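Local coordinates for protein enoyl-CoA hydratase (Mycobacterium tuberculosis, PDB 5KJP) that probably catalyses the reversible addition of water to the 2,3 double bond of enoyl-CoA thioesters, a step in the breakdown of fatty acids, at residues E20-R24 with D57-S61; G70-G75 with A108-L114; P101-L105 with V212-K216. All blocks are in the same frame, centred on the assembly; numbering follows the deposited sequence.

Contact 1 (E20-R24 with D57-S61)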
loop_
_atom_site.group_PDB
_atom_site.type_symbol
_atom_site.label_atom_id
_atom_site.label_comp_id
_atom_site.label_asym_id
_atom_site.label_seq_id
_atom_site.Cartn_x
_atom_site.Cartn_y
_atom_site.Cartn_z
ATOM N N GLU A 20 -28.770 17.631 5.016
ATOM C CA GLU A 20 -29.728 17.774 3.929
ATOM C C GLU A 20 -29.774 16.514 3.086
ATOM O O GLU A 20 -28.737 15.997 2.674
ATOM C CB GLU A 20 -29.377 18.967 3.043
ATOM C CG GLU A 20 -30.362 19.181 1.905
ATOM C CD GLU A 20 -29.823 20.093 0.818
ATOM O OE1 GLU A 20 -28.813 20.787 1.065
ATOM O OE2 GLU A 20 -30.416 20.113 -0.283
ATOM N N GLN A 21 -30.977 16.017 2.827
ATOM C CA GLN A 21 -31.142 14.888 1.921
ATOM C C GLN A 21 -31.432 15.369 0.503
ATOM O O GLN A 21 -32.360 16.151 0.279
ATOM C CB GLN A 21 -32.267 13.968 2.396
ATOM C CG GLN A 21 -32.623 12.876 1.397
ATOM C CD GLN A 21 -33.517 11.806 1.993
ATOM O OE1 GLN A 21 -33.985 11.932 3.127
ATOM N NE2 GLN A 21 -33.760 10.743 1.231
ATOM N N ARG A 22 -30.622 14.913 -0.448
ATOM C CA ARG A 22 -30.892 15.132 -1.862
ATOM C C ARG A 22 -31.016 13.776 -2.523
ATOM O O ARG A 22 -30.013 13.096 -2.745
ATOM C CB ARG A 22 -29.791 15.960 -2.524
ATOM C CG ARG A 22 -29.642 17.343 -1.924
ATOM C CD ARG A 22 -28.774 18.255 -2.775
ATOM N NE ARG A 22 -28.348 19.427 -2.012
ATOM C CZ ARG A 22 -27.404 20.275 -2.405
ATOM N NH1 ARG A 22 -27.082 21.309 -1.640
ATOM N NH2 ARG A 22 -26.782 20.089 -3.560
ATOM N N ASP A 23 -32.252 13.389 -2.820
ATOM C CA ASP A 23 -32.558 12.043 -3.290
ATOM C C ASP A 23 -32.010 11.013 -2.304
ATOM O O ASP A 23 -32.440 10.957 -1.149
ATOM C CB ASP A 23 -31.992 11.811 -4.694
ATOM C CG ASP A 23 -32.559 12.782 -5.717
ATOM O OD1 ASP A 23 -33.780 13.057 -5.671
ATOM O OD2 ASP A 23 -31.785 13.276 -6.566
ATOM N N ARG A 24 -31.045 10.216 -2.748
ATOM C CA ARG A 24 -30.513 9.148 -1.911
ATOM C C ARG A 24 -29.165 9.521 -1.294
ATOM O O ARG A 24 -28.457 8.666 -0.754
ATOM C CB ARG A 24 -30.390 7.862 -2.724
ATOM C CG ARG A 24 -31.681 7.479 -3.445
ATOM C CD ARG A 24 -31.591 6.074 -4.003
ATOM N NE ARG A 24 -31.258 5.128 -2.945
ATOM C CZ ARG A 24 -32.154 4.553 -2.150
ATOM N NH1 ARG A 24 -33.448 4.813 -2.305
ATOM N NH2 ARG A 24 -31.758 3.711 -1.205
ATOM N N ASP A 57 -31.678 4.615 7.256
ATOM C CA ASP A 57 -32.727 5.030 6.327
ATOM C C ASP A 57 -32.574 4.308 4.991
ATOM O O ASP A 57 -31.591 4.503 4.281
ATOM C CB ASP A 57 -32.684 6.551 6.136
ATOM C CG ASP A 57 -33.851 7.087 5.315
ATOM O OD1 ASP A 57 -34.538 6.312 4.616
ATOM O OD2 ASP A 57 -34.073 8.313 5.369
ATOM N N ALA A 58 -33.563 3.485 4.651
ATOM C CA ALA A 58 -33.524 2.693 3.425
ATOM C C ALA A 58 -33.538 3.571 2.176
ATOM O O ALA A 58 -33.165 3.123 1.092
ATOM C CB ALA A 58 -34.691 1.712 3.396
ATOM N N GLY A 59 -33.966 4.821 2.333
ATOM C CA GLY A 59 -33.998 5.774 1.236
ATOM C C GLY A 59 -32.690 6.517 1.016
ATOM O O GLY A 59 -32.597 7.374 0.136
ATOM N N LEU A 60 -31.678 6.202 1.822
ATOM C CA LEU A 60 -30.362 6.809 1.660
ATOM C C LEU A 60 -29.353 5.760 1.211
ATOM O O LEU A 60 -29.394 4.614 1.665
ATOM C CB LEU A 60 -29.892 7.463 2.961
ATOM C CG LEU A 60 -30.658 8.704 3.435
ATOM C CD1 LEU A 60 -30.133 9.179 4.795
ATOM C CD2 LEU A 60 -30.564 9.819 2.397
ATOM N N SER A 61 -28.447 6.159 0.326
ATOM C CA SER A 61 -27.450 5.237 -0.210
ATOM C C SER A 61 -26.021 5.661 0.126
ATOM O O SER A 61 -25.171 4.822 0.414
ATOM C CB SER A 61 -27.607 5.110 -1.725
ATOM O OG SER A 61 -28.844 4.491 -2.059
HETATM O O HOH W 1 -33.372 10.708 6.053
HETATM O O HOH W 2 -35.688 9.082 3.050
HETATM O O HOH W 3 -29.517 2.279 0.177
#
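R24 holds the loop 57-61 twice, by its backbone carbonyl and by its guanidinium. S61 N donates to R24 O over 2.7 Å, in the carbonyl plane and nearly straight (171°), while the serine hydroxyl returns to the same residue and accepts R24 NE at 2.6 Å, close to the guanidinium plane. A bend at chi3 (55°) turns the end of the arginine back along the loop, where NH2 reaches A58 O at 2.8 Å and G59 O lies over one face of the guanidinium. The arginine sits at the turn of the hairpin formed by strands 17-22 and 25-30, and it binds the connection by which helix 41-56 enters strand 62-67 in a beta-alpha-beta crossover. That connection is itself folded as a type I turn from D57 to L60, with an Asx turn in which D57 OD1 accepts G59 N. Toward solvent the fit is slacker. The amide of Q21, fixed by NE2 donating to D23 O at 2.7 Å, rests against L60 CD2, and its link to D57 OD2 runs through two waters: one donates to Q21 OE1, the other accepts from Q21 NE2.

Contact 2 (G70-G75 with A108-L114)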
loop_
_atom_site.group_PDB
_atom_site.type_symbol
_atom_site.label_atom_id
_atom_site.label_comp_id
_atom_site.label_asym_id
_atom_site.label_seq_id
_atom_site.Cartn_x
_atom_site.Cartn_y
_atom_site.Cartn_z
ATOM N N GLY A 70 -15.984 26.851 3.565
ATOM C CA GLY A 70 -14.759 26.746 2.791
ATOM C C GLY A 70 -13.556 26.198 3.541
ATOM O O GLY A 70 -12.430 26.263 3.049
ATOM N N SER A 71 -13.788 25.666 4.738
ATOM C CA SER A 71 -12.736 24.980 5.474
ATOM C C SER A 71 -13.316 23.729 6.115
ATOM O O SER A 71 -14.343 23.787 6.789
ATOM C CB SER A 71 -12.111 25.887 6.532
ATOM O OG SER A 71 -10.837 25.392 6.922
ATOM N N PHE A 72 -12.652 22.597 5.906
ATOM C CA PHE A 72 -13.226 21.306 6.267
ATOM C C PHE A 72 -13.346 21.121 7.776
ATOM O O PHE A 72 -14.452 21.026 8.305
ATOM C CB PHE A 72 -12.392 20.175 5.666
ATOM C CG PHE A 72 -12.953 18.805 5.924
ATOM C CD1 PHE A 72 -14.046 18.344 5.206
ATOM C CD2 PHE A 72 -12.385 17.974 6.881
ATOM C CE1 PHE A 72 -14.570 17.079 5.436
ATOM C CE2 PHE A 72 -12.897 16.703 7.114
ATOM C CZ PHE A 72 -13.993 16.256 6.384
ATOM N N CYS A 73 -12.211 21.071 8.468
ATOM C CA CYS A 73 -12.215 20.833 9.909
ATOM C C CYS A 73 -10.817 21.021 10.467
ATOM O O CYS A 73 -9.878 20.350 10.033
ATOM C CB CYS A 73 -12.723 19.421 10.232
ATOM S SG CYS A 73 -12.668 18.985 12.007
ATOM N N ALA A 74 -10.685 21.929 11.430
ATOM C CA ALA A 74 -9.391 22.244 12.029
ATOM C C ALA A 74 -8.973 21.205 13.063
ATOM O O ALA A 74 -7.904 21.312 13.662
ATOM C CB ALA A 74 -9.425 23.630 12.669
ATOM N N GLY A 75 -9.820 20.207 13.276
ATOM C CA GLY A 75 -9.524 19.154 14.227
ATOM C C GLY A 75 -10.421 19.250 15.439
ATOM O O GLY A 75 -11.460 19.916 15.410
ATOM N N ALA A 108 -15.820 15.776 1.427
ATOM C CA ALA A 108 -15.593 16.865 0.478
ATOM C C ALA A 108 -14.809 17.979 1.154
ATOM O O ALA A 108 -15.357 18.750 1.952
ATOM C CB ALA A 108 -16.919 17.397 -0.070
ATOM N N VAL A 109 -13.525 18.064 0.821
ATOM C CA VAL A 109 -12.588 18.891 1.575
ATOM C C VAL A 109 -12.249 20.200 0.866
ATOM O O VAL A 109 -11.817 20.198 -0.287
ATOM C CB VAL A 109 -11.279 18.120 1.853
ATOM C CG1 VAL A 109 -10.255 19.015 2.572
ATOM C CG2 VAL A 109 -11.575 16.854 2.667
ATOM N N GLU A 110 -12.480 21.300 1.575
ATOM C CA GLU A 110 -11.996 22.629 1.213
ATOM C C GLU A 110 -11.074 23.100 2.336
ATOM O O GLU A 110 -11.213 22.656 3.485
ATOM C CB GLU A 110 -13.150 23.630 1.037
ATOM C CG GLU A 110 -14.224 23.247 0.019
ATOM C CD GLU A 110 -13.886 23.661 -1.407
ATOM O OE1 GLU A 110 -12.876 24.372 -1.615
ATOM O OE2 GLU A 110 -14.651 23.282 -2.323
ATOM N N GLY A 111 -10.154 24.007 2.016
ATOM C CA GLY A 111 -9.318 24.635 3.027
ATOM C C GLY A 111 -8.519 23.615 3.815
ATOM O O GLY A 111 -7.934 22.709 3.236
ATOM N N TYR A 112 -8.513 23.737 5.137
ATOM C CA TYR A 112 -7.727 22.823 5.959
ATOM C C TYR A 112 -8.546 21.684 6.553
ATOM O O TYR A 112 -9.625 21.904 7.116
ATOM C CB TYR A 112 -7.041 23.581 7.096
ATOM C CG TYR A 112 -5.865 24.412 6.651
ATOM C CD1 TYR A 112 -4.632 23.826 6.408
ATOM C CD2 TYR A 112 -5.987 25.784 6.476
ATOM C CE1 TYR A 112 -3.549 24.579 6.001
ATOM C CE2 TYR A 112 -4.907 26.548 6.069
ATOM C CZ TYR A 112 -3.691 25.937 5.832
ATOM O OH TYR A 112 -2.609 26.686 5.426
ATOM N N ALA A 113 -8.017 20.471 6.403
ATOM C CA ALA A 113 -8.444 19.304 7.168
ATOM C C ALA A 113 -7.264 18.865 8.023
ATOM O O ALA A 113 -6.403 18.106 7.558
ATOM C CB ALA A 113 -8.895 18.170 6.246
ATOM N N LEU A 114 -7.196 19.359 9.255
ATOM C CA LEU A 114 -6.018 19.123 10.089
ATOM C C LEU A 114 -6.322 18.338 11.360
ATOM O O LEU A 114 -7.388 18.499 11.964
ATOM C CB LEU A 114 -5.358 20.454 10.468
ATOM C CG LEU A 114 -4.779 21.276 9.315
ATOM C CD1 LEU A 114 -4.354 22.657 9.804
ATOM C CD2 LEU A 114 -3.608 20.530 8.678
HETATM O O HOH W 4 -10.288 24.015 9.216
#
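C73 and A113 form a single parallel beta bridge in the crotonase fold, joining the loop after strand 62-67 to the chain as it leaves strand 105-109 of the large sheet for strand 112-114 of the small one. In crotonases the loop equivalent to this one, F-C-A-G here, and the glycine-rich start of the helix after strand 112-114 supply the two N-H groups of the oxyanion hole; the bridge sets the same two regions side by side here, consistent with such a role.

Two sound backbone bonds make the bridge. C73 N donates to Y112 O at 3.0 Å, in the carbonyl plane, and C73 O receives L114 N at the same length. Upstream the pairing frays into a weak bond from F72 N to E110 O, with an angle of only 129° at the hydrogen, supplemented by a CA-H...O contact from S71 CA to E110 O at 3.4 Å.

Apolar contact centres on F72, whose CG stands opposite the backbone N (chi1 -177°), a setting that lays the ring against V109 and A113, both on the same side of its plane. V109 CG2 lies over one face, 4.0 Å from the ring centroid in a CH-pi contact. A113 CB approaches CD2 obliquely, and A108 O lies at the ring edge near CD1. L65 of strand 62-67 also packs on the phenyl group.

Among polar side chains, the carboxylate of E110 turns from the loop to the backbone N-H groups of G191 and A193, although its CB still rests on G70 O. S71 OG accepts a weak bond from Y112 N at 3.4 Å and donates to a water, 2.7 Å away, that in turn donates to Y112 O.

Contact 3 (P101-L105 with V212-K216)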
loop_
_atom_site.group_PDB
_atom_site.type_symbol
_atom_site.label_atom_id
_atom_site.label_comp_id
_atom_site.label_asym_id
_atom_site.label_seq_id
_atom_site.Cartn_x
_atom_site.Cartn_y
_atom_site.Cartn_z
ATOM N N PRO A 101 -19.407 4.447 9.131
ATOM C CA PRO A 101 -20.716 3.975 8.669
ATOM C C PRO A 101 -20.613 2.729 7.795
ATOM O O PRO A 101 -19.543 2.421 7.261
ATOM C CB PRO A 101 -21.250 5.159 7.852
ATOM C CG PRO A 101 -20.014 5.850 7.368
ATOM C CD PRO A 101 -19.016 5.716 8.490
ATOM N N THR A 102 -21.730 2.025 7.660
ATOM C CA THR A 102 -21.831 0.879 6.768
ATOM C C THR A 102 -21.909 1.317 5.307
ATOM O O THR A 102 -21.222 0.775 4.442
ATOM C CB THR A 102 -23.054 0.038 7.130
ATOM O OG1 THR A 102 -22.894 -0.455 8.467
ATOM C CG2 THR A 102 -23.229 -1.133 6.161
ATOM N N LYS A 103 -22.747 2.312 5.042
ATOM C CA LYS A 103 -22.906 2.834 3.690
ATOM C C LYS A 103 -21.715 3.729 3.320
ATOM O O LYS A 103 -20.998 4.191 4.203
ATOM C CB LYS A 103 -24.233 3.588 3.582
ATOM C CG LYS A 103 -25.441 2.664 3.709
ATOM C CD LYS A 103 -26.761 3.434 3.705
ATOM C CE LYS A 103 -27.929 2.498 3.973
ATOM N NZ LYS A 103 -29.191 3.244 4.239
ATOM N N PRO A 104 -21.485 3.960 2.014
ATOM C CA PRO A 104 -20.322 4.766 1.619
ATOM C C PRO A 104 -20.393 6.217 2.101
ATOM O O PRO A 104 -21.457 6.844 2.136
ATOM C CB PRO A 104 -20.347 4.704 0.083
ATOM C CG PRO A 104 -21.144 3.487 -0.239
ATOM C CD PRO A 104 -22.179 3.390 0.844
ATOM N N LEU A 105 -19.232 6.725 2.495
ATOM C CA LEU A 105 -19.087 8.093 2.946
ATOM C C LEU A 105 -17.974 8.772 2.167
ATOM O O LEU A 105 -16.851 8.267 2.089
ATOM C CB LEU A 105 -18.787 8.134 4.446
ATOM C CG LEU A 105 -18.480 9.507 5.042
ATOM C CD1 LEU A 105 -19.683 10.454 4.931
ATOM C CD2 LEU A 105 -18.031 9.340 6.490
ATOM N N VAL A 212 -23.198 -2.491 -3.517
ATOM C CA VAL A 212 -22.301 -1.425 -3.080
ATOM C C VAL A 212 -21.898 -1.611 -1.614
ATOM O O VAL A 212 -20.713 -1.535 -1.269
ATOM C CB VAL A 212 -22.960 -0.037 -3.284
ATOM C CG1 VAL A 212 -22.243 1.034 -2.477
ATOM C CG2 VAL A 212 -22.992 0.325 -4.776
ATOM N N VAL A 213 -22.875 -1.889 -0.758
ATOM C CA VAL A 213 -22.594 -2.039 0.665
ATOM C C VAL A 213 -21.754 -3.290 0.901
ATOM O O VAL A 213 -20.812 -3.268 1.697
ATOM C CB VAL A 213 -23.890 -2.092 1.500
ATOM C CG1 VAL A 213 -23.650 -2.751 2.856
ATOM C CG2 VAL A 213 -24.462 -0.683 1.671
ATOM N N ALA A 214 -22.072 -4.370 0.188
ATOM C CA ALA A 214 -21.308 -5.611 0.312
ATOM C C ALA A 214 -19.880 -5.428 -0.171
ATOM O O ALA A 214 -18.948 -6.002 0.389
ATOM C CB ALA A 214 -21.978 -6.737 -0.464
ATOM N N THR A 215 -19.713 -4.630 -1.219
ATOM C CA THR A 215 -18.393 -4.383 -1.782
ATOM C C THR A 215 -17.526 -3.634 -0.773
ATOM O O THR A 215 -16.369 -3.998 -0.537
ATOM C CB THR A 215 -18.490 -3.593 -3.099
ATOM O OG1 THR A 215 -19.081 -4.431 -4.104
ATOM C CG2 THR A 215 -17.108 -3.164 -3.572
ATOM N N LYS A 216 -18.100 -2.606 -0.158
ATOM C CA LYS A 216 -17.384 -1.859 0.867
ATOM C C LYS A 216 -17.052 -2.764 2.046
ATOM O O LYS A 216 -15.945 -2.722 2.586
ATOM C CB LYS A 216 -18.197 -0.649 1.337
ATOM C CG LYS A 216 -17.630 -0.005 2.590
ATOM C CD LYS A 216 -18.325 1.302 2.953
ATOM C CE LYS A 216 -17.949 1.719 4.368
ATOM N NZ LYS A 216 -18.434 3.093 4.711
HETATM O O HOH W 5 -20.194 -1.740 4.087
#
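K216 projects from helix 209-221 across the loop 101-105, and its ammonium group ends among the backbone carbonyls that precede strand 105-109. The direct hydrogen bonds both come from this one side chain. Fully extended, with CG opposite the backbone N (chi1 168°) and every later torsion near 180°, it reaches across the loop and brings NZ to P101 O at 2.9 Å and K103 O at 2.8 Å. NZ stands well above both carbonyl planes, by 48° and 57°, so neither bond is directed at a lone pair. The intervening carbonyl, T102 O, meets the aliphatic stem instead, 3.3 Å from CD. A water then donates both to T102 O, at 2.7 Å, and to V213 O, giving the loop a second, indirect tie to the helix backbone.

Apolar contacts flank the lysine. V213 divides its two methyls between neighbouring loop residues: CG1 meets T102 CG2 at 3.7 Å, and CG2 lies against K103 CG. V212 presses CG1 onto P104 CG at 3.5 Å, tighter than usual van der Waals contact, the two side chains crossing at about a right angle. L168 of a second subunit packs on both P104 and V212, which places this patch at a subunit interface of the assembly.

D125 completes the surroundings of the ammonium: its OD2 forms a salt bridge with K216 NZ and also accepts L105 N, coupling the lysine to the start of the strand. With one carboxylate and two carbonyls as partners, the buried amine is well compensated and would probably keep its proton; the charge of D125 should be stabilised in return.

Overall arrangement
From the N terminus, contact 1 closes first, bringing the loop 57-61 back to the hairpin turn after strand 17-22 and enclosing strand 25-30 and helix 41-56. Contact 2 opens only afterwards, at the loop following strand 62-67, and closes on 108-114. Contact 3 opens within that interval, at 101-105, but closes far downstream on helix 209-221, so contacts 2 and 3 cross. They lie on opposite sides of the chain's centre, yet strand 105-109 runs between them. Contacts 1 and 3 touch directly, K103 NZ reaching L60 O. Contact 1 fastens the edge hairpin of the large sheet to its next crossover, contact 2 joins that sheet to the small one, and contact 3 alone adds helix 209-221.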